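Local structure of MupZ (Pseudomonas fluorescens, 6FXD) at residues His36-Phe40 with Phe96-Ser100. The protein is probably an epoxide hydrolase of mupirocin biosynthesis, acting with a Rieske oxygenase in the cascade that creates its oxygen heterocycles. Sequence-based numbering, arbitrary orientation.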
ATOM      1  N   HIS A  36     -13.772 -16.963  39.263  1.00 23.32           N
ATOM      2  CA  HIS A  36     -14.159 -15.630  38.824  1.00 22.70           C
ATOM      3  C   HIS A  36     -14.755 -15.611  37.421  1.00 21.30           C
ATOM      4  O   HIS A  36     -15.114 -14.532  36.936  1.00 22.87           O
ATOM      5  CB  HIS A  36     -12.952 -14.684  38.829  1.00 24.60           C
ATOM      6  CG  HIS A  36     -12.376 -14.431  40.185  1.00 28.38           C
ATOM      7  ND1 HIS A  36     -13.151 -14.378  41.327  1.00 32.39           N
ATOM      8  CD2 HIS A  36     -11.102 -14.200  40.581  1.00 30.61           C
ATOM      9  CE1 HIS A  36     -12.374 -14.133  42.369  1.00 32.17           C
ATOM     10  NE2 HIS A  36     -11.129 -14.021  41.944  1.00 32.36           N
ATOM     11  N   LEU A  37     -14.853 -16.764  36.748  1.00 21.91           N
ATOM     12  CA  LEU A  37     -15.211 -16.765  35.332  1.00 20.70           C
ATOM     13  C   LEU A  37     -16.612 -16.207  35.096  1.00 22.26           C
ATOM     14  O   LEU A  37     -16.826 -15.420  34.171  1.00 22.19           O
ATOM     15  CB  LEU A  37     -15.074 -18.178  34.748  1.00 22.76           C
ATOM     16  CG  LEU A  37     -15.376 -18.333  33.243  1.00 23.27           C
ATOM     17  CD1 LEU A  37     -14.412 -17.489  32.423  1.00 22.49           C
ATOM     18  CD2 LEU A  37     -15.355 -19.790  32.769  1.00 24.70           C
ATOM     19  N   GLU A  38     -17.585 -16.596  35.930  1.00 22.34           N
ATOM     20  CA  GLU A  38     -18.953 -16.119  35.699  1.00 23.91           C
ATOM     21  C   GLU A  38     -19.090 -14.631  36.012  1.00 23.70           C
ATOM     22  O   GLU A  38     -19.822 -13.903  35.321  1.00 22.54           O
ATOM     23  CB  GLU A  38     -19.967 -16.948  36.496  1.00 29.87           C
ATOM     24  CG  GLU A  38     -20.064 -18.400  36.042  1.00 37.13           C
ATOM     25  CD  GLU A  38     -20.205 -18.536  34.533  1.00 50.40           C
ATOM     26  OE1 GLU A  38     -21.015 -17.792  33.932  1.00 53.68           O
ATOM     27  OE2 GLU A  38     -19.498 -19.390  33.946  1.00 54.72           O
ATOM     28  N   ALA A  39     -18.386 -14.162  37.042  1.00 21.44           N
ATOM     29  CA  ALA A  39     -18.361 -12.731  37.321  1.00 22.94           C
ATOM     30  C   ALA A  39     -17.698 -11.960  36.180  1.00 21.04           C
ATOM     31  O   ALA A  39     -18.156 -10.874  35.808  1.00 22.19           O
ATOM     32  CB  ALA A  39     -17.650 -12.457  38.651  1.00 21.81           C
ATOM     33  N   PHE A  40     -16.590 -12.483  35.643  1.00 20.13           N
ATOM     34  CA  PHE A  40     -15.961 -11.845  34.494  1.00 19.44           C
ATOM     35  C   PHE A  40     -16.937 -11.718  33.331  1.00 21.05           C
ATOM     36  O   PHE A  40     -17.067 -10.648  32.730  1.00 19.87           O
ATOM     37  CB  PHE A  40     -14.725 -12.652  34.085  1.00 18.59           C
ATOM     38  CG  PHE A  40     -13.908 -12.022  32.971  1.00 20.32           C
ATOM     39  CD1 PHE A  40     -14.271 -12.181  31.644  1.00 20.36           C
ATOM     40  CD2 PHE A  40     -12.778 -11.270  33.269  1.00 21.97           C
ATOM     41  CE1 PHE A  40     -13.533 -11.590  30.621  1.00 20.95           C
ATOM     42  CE2 PHE A  40     -12.016 -10.680  32.240  1.00 22.79           C
ATOM     43  CZ  PHE A  40     -12.392 -10.833  30.929  1.00 21.24           C
ATOM     44  N   PHE A  96     -10.669  -4.837  37.993  1.00 44.36           N
ATOM     45  CA  PHE A  96      -9.253  -5.181  37.966  1.00 45.02           C
ATOM     46  C   PHE A  96      -8.966  -6.561  38.543  1.00 39.84           C
ATOM     47  O   PHE A  96      -8.067  -7.256  38.065  1.00 38.35           O
ATOM     48  CB  PHE A  96      -8.482  -4.112  38.753  1.00 48.24           C
ATOM     49  CG  PHE A  96      -6.979  -4.165  38.594  1.00 51.91           C
ATOM     50  CD1 PHE A  96      -6.368  -3.707  37.437  1.00 54.38           C
ATOM     51  CD2 PHE A  96      -6.182  -4.623  39.626  1.00 51.42           C
ATOM     52  CE1 PHE A  96      -4.985  -3.736  37.302  1.00 56.12           C
ATOM     53  CE2 PHE A  96      -4.801  -4.653  39.499  1.00 53.42           C
ATOM     54  CZ  PHE A  96      -4.203  -4.209  38.333  1.00 54.42           C
ATOM     55  N   HIS A  97      -9.731  -6.982  39.546  1.00 38.27           N
ATOM     56  CA  HIS A  97      -9.346  -8.126  40.361  1.00 38.37           C
ATOM     57  C   HIS A  97      -9.815  -9.472  39.816  1.00 32.63           C
ATOM     58  O   HIS A  97      -9.449 -10.509  40.378  1.00 32.37           O
ATOM     59  CB  HIS A  97      -9.817  -7.923  41.806  1.00 46.59           C
ATOM     60  CG  HIS A  97      -9.171  -6.754  42.482  1.00 55.17           C
ATOM     61  ND1 HIS A  97      -7.818  -6.698  42.737  1.00 58.56           N
ATOM     62  CD2 HIS A  97      -9.687  -5.587  42.934  1.00 59.20           C
ATOM     63  CE1 HIS A  97      -7.529  -5.551  43.328  1.00 61.26           C
ATOM     64  NE2 HIS A  97      -8.646  -4.858  43.459  1.00 61.23           N
ATOM     65  N   LEU A  98     -10.578  -9.492  38.724  1.00 26.99           N
ATOM     66  CA  LEU A  98     -11.171 -10.739  38.251  1.00 25.82           C
ATOM     67  C   LEU A  98     -10.245 -11.563  37.365  1.00 26.42           C
ATOM     68  O   LEU A  98     -10.499 -12.758  37.178  1.00 27.87           O
ATOM     69  CB  LEU A  98     -12.477 -10.445  37.503  1.00 28.29           C
ATOM     70  CG  LEU A  98     -13.564  -9.876  38.408  1.00 30.10           C
ATOM     71  CD1 LEU A  98     -14.789  -9.634  37.562  1.00 31.50           C
ATOM     72  CD2 LEU A  98     -13.846 -10.831  39.568  1.00 30.76           C
ATOM     73  N   ALA A  99      -9.211 -10.954  36.804  1.00 24.42           N
ATOM     74  CA  ALA A  99      -8.373 -11.654  35.845  1.00 23.40           C
ATOM     75  C   ALA A  99      -7.054 -10.911  35.710  1.00 25.32           C
ATOM     76  O   ALA A  99      -6.888  -9.804  36.224  1.00 27.95           O
ATOM     77  CB  ALA A  99      -9.075 -11.745  34.490  1.00 24.04           C
ATOM     78  N   SER A 100      -6.114 -11.534  35.010  1.00 26.29           N
ATOM     79  CA  SER A 100      -4.888 -10.853  34.625  1.00 28.88           C
ATOM     80  C   SER A 100      -4.739 -10.912  33.112  1.00 26.18           C
ATOM     81  O   SER A 100      -5.193 -11.859  32.462  1.00 25.42           O
ATOM     82  CB  SER A 100      -3.658 -11.443  35.325  1.00 33.41           C
ATOM     83  OG  SER A 100      -3.558 -12.830  35.091  1.00 37.95           O
TER
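Leu98 spreads its two methyl groups between His36 and the first turn of helix 37-51, in a ferredoxin-like β-α-β-β-α-β fold. The contact joins the start of that helix to the loop linking helix 78-94 with strand 100-108. The branched leucine suits this place because each methyl has its own surface to cover. Leu98 CD2 lies over one face of the His36 imidazole as a CH-pi contact, 4.2 Å from the ring centroid and 25° off the normal. Leu98 CD1 turns to the helix, 3.9 Å from Phe40 N and 4.2 Å from Ala39 CB; alanine's short side chain lets this methyl reach the backbone. Phe40 N already donates to His36 O at 2.8 Å, so the methyl beside it covers an N-H that is in use. With CG anti to its carbonyl carbon (chi1 -64°), His36 turns its ring face to Leu98 CD2; the flat imidazole offers that methyl a broad surface at a partly exposed position. His36 CB itself lies 3.5 Å from Leu98 O, a carbonyl oxygen buried here without a polar partner in the model. Replacing His36 with an alanine would probably leave Leu98 CD2 without its aromatic floor and make Leu98 O less well covered. Phe40 has CG anti to the backbone N (chi1 -175°), which carries the ring past Leu98 toward Ala99. A broad, apolar phenylalanine fits this buried place, where Phe30 packs edge-to-face with it and Ile32 touches both Phe40 and Ala99. Leu98 CB meets the Phe40 ring at its edge, whereas the compact Ala99 methyl approaches obliquely, with Ala99 CB 3.9 Å from Phe40 CE2.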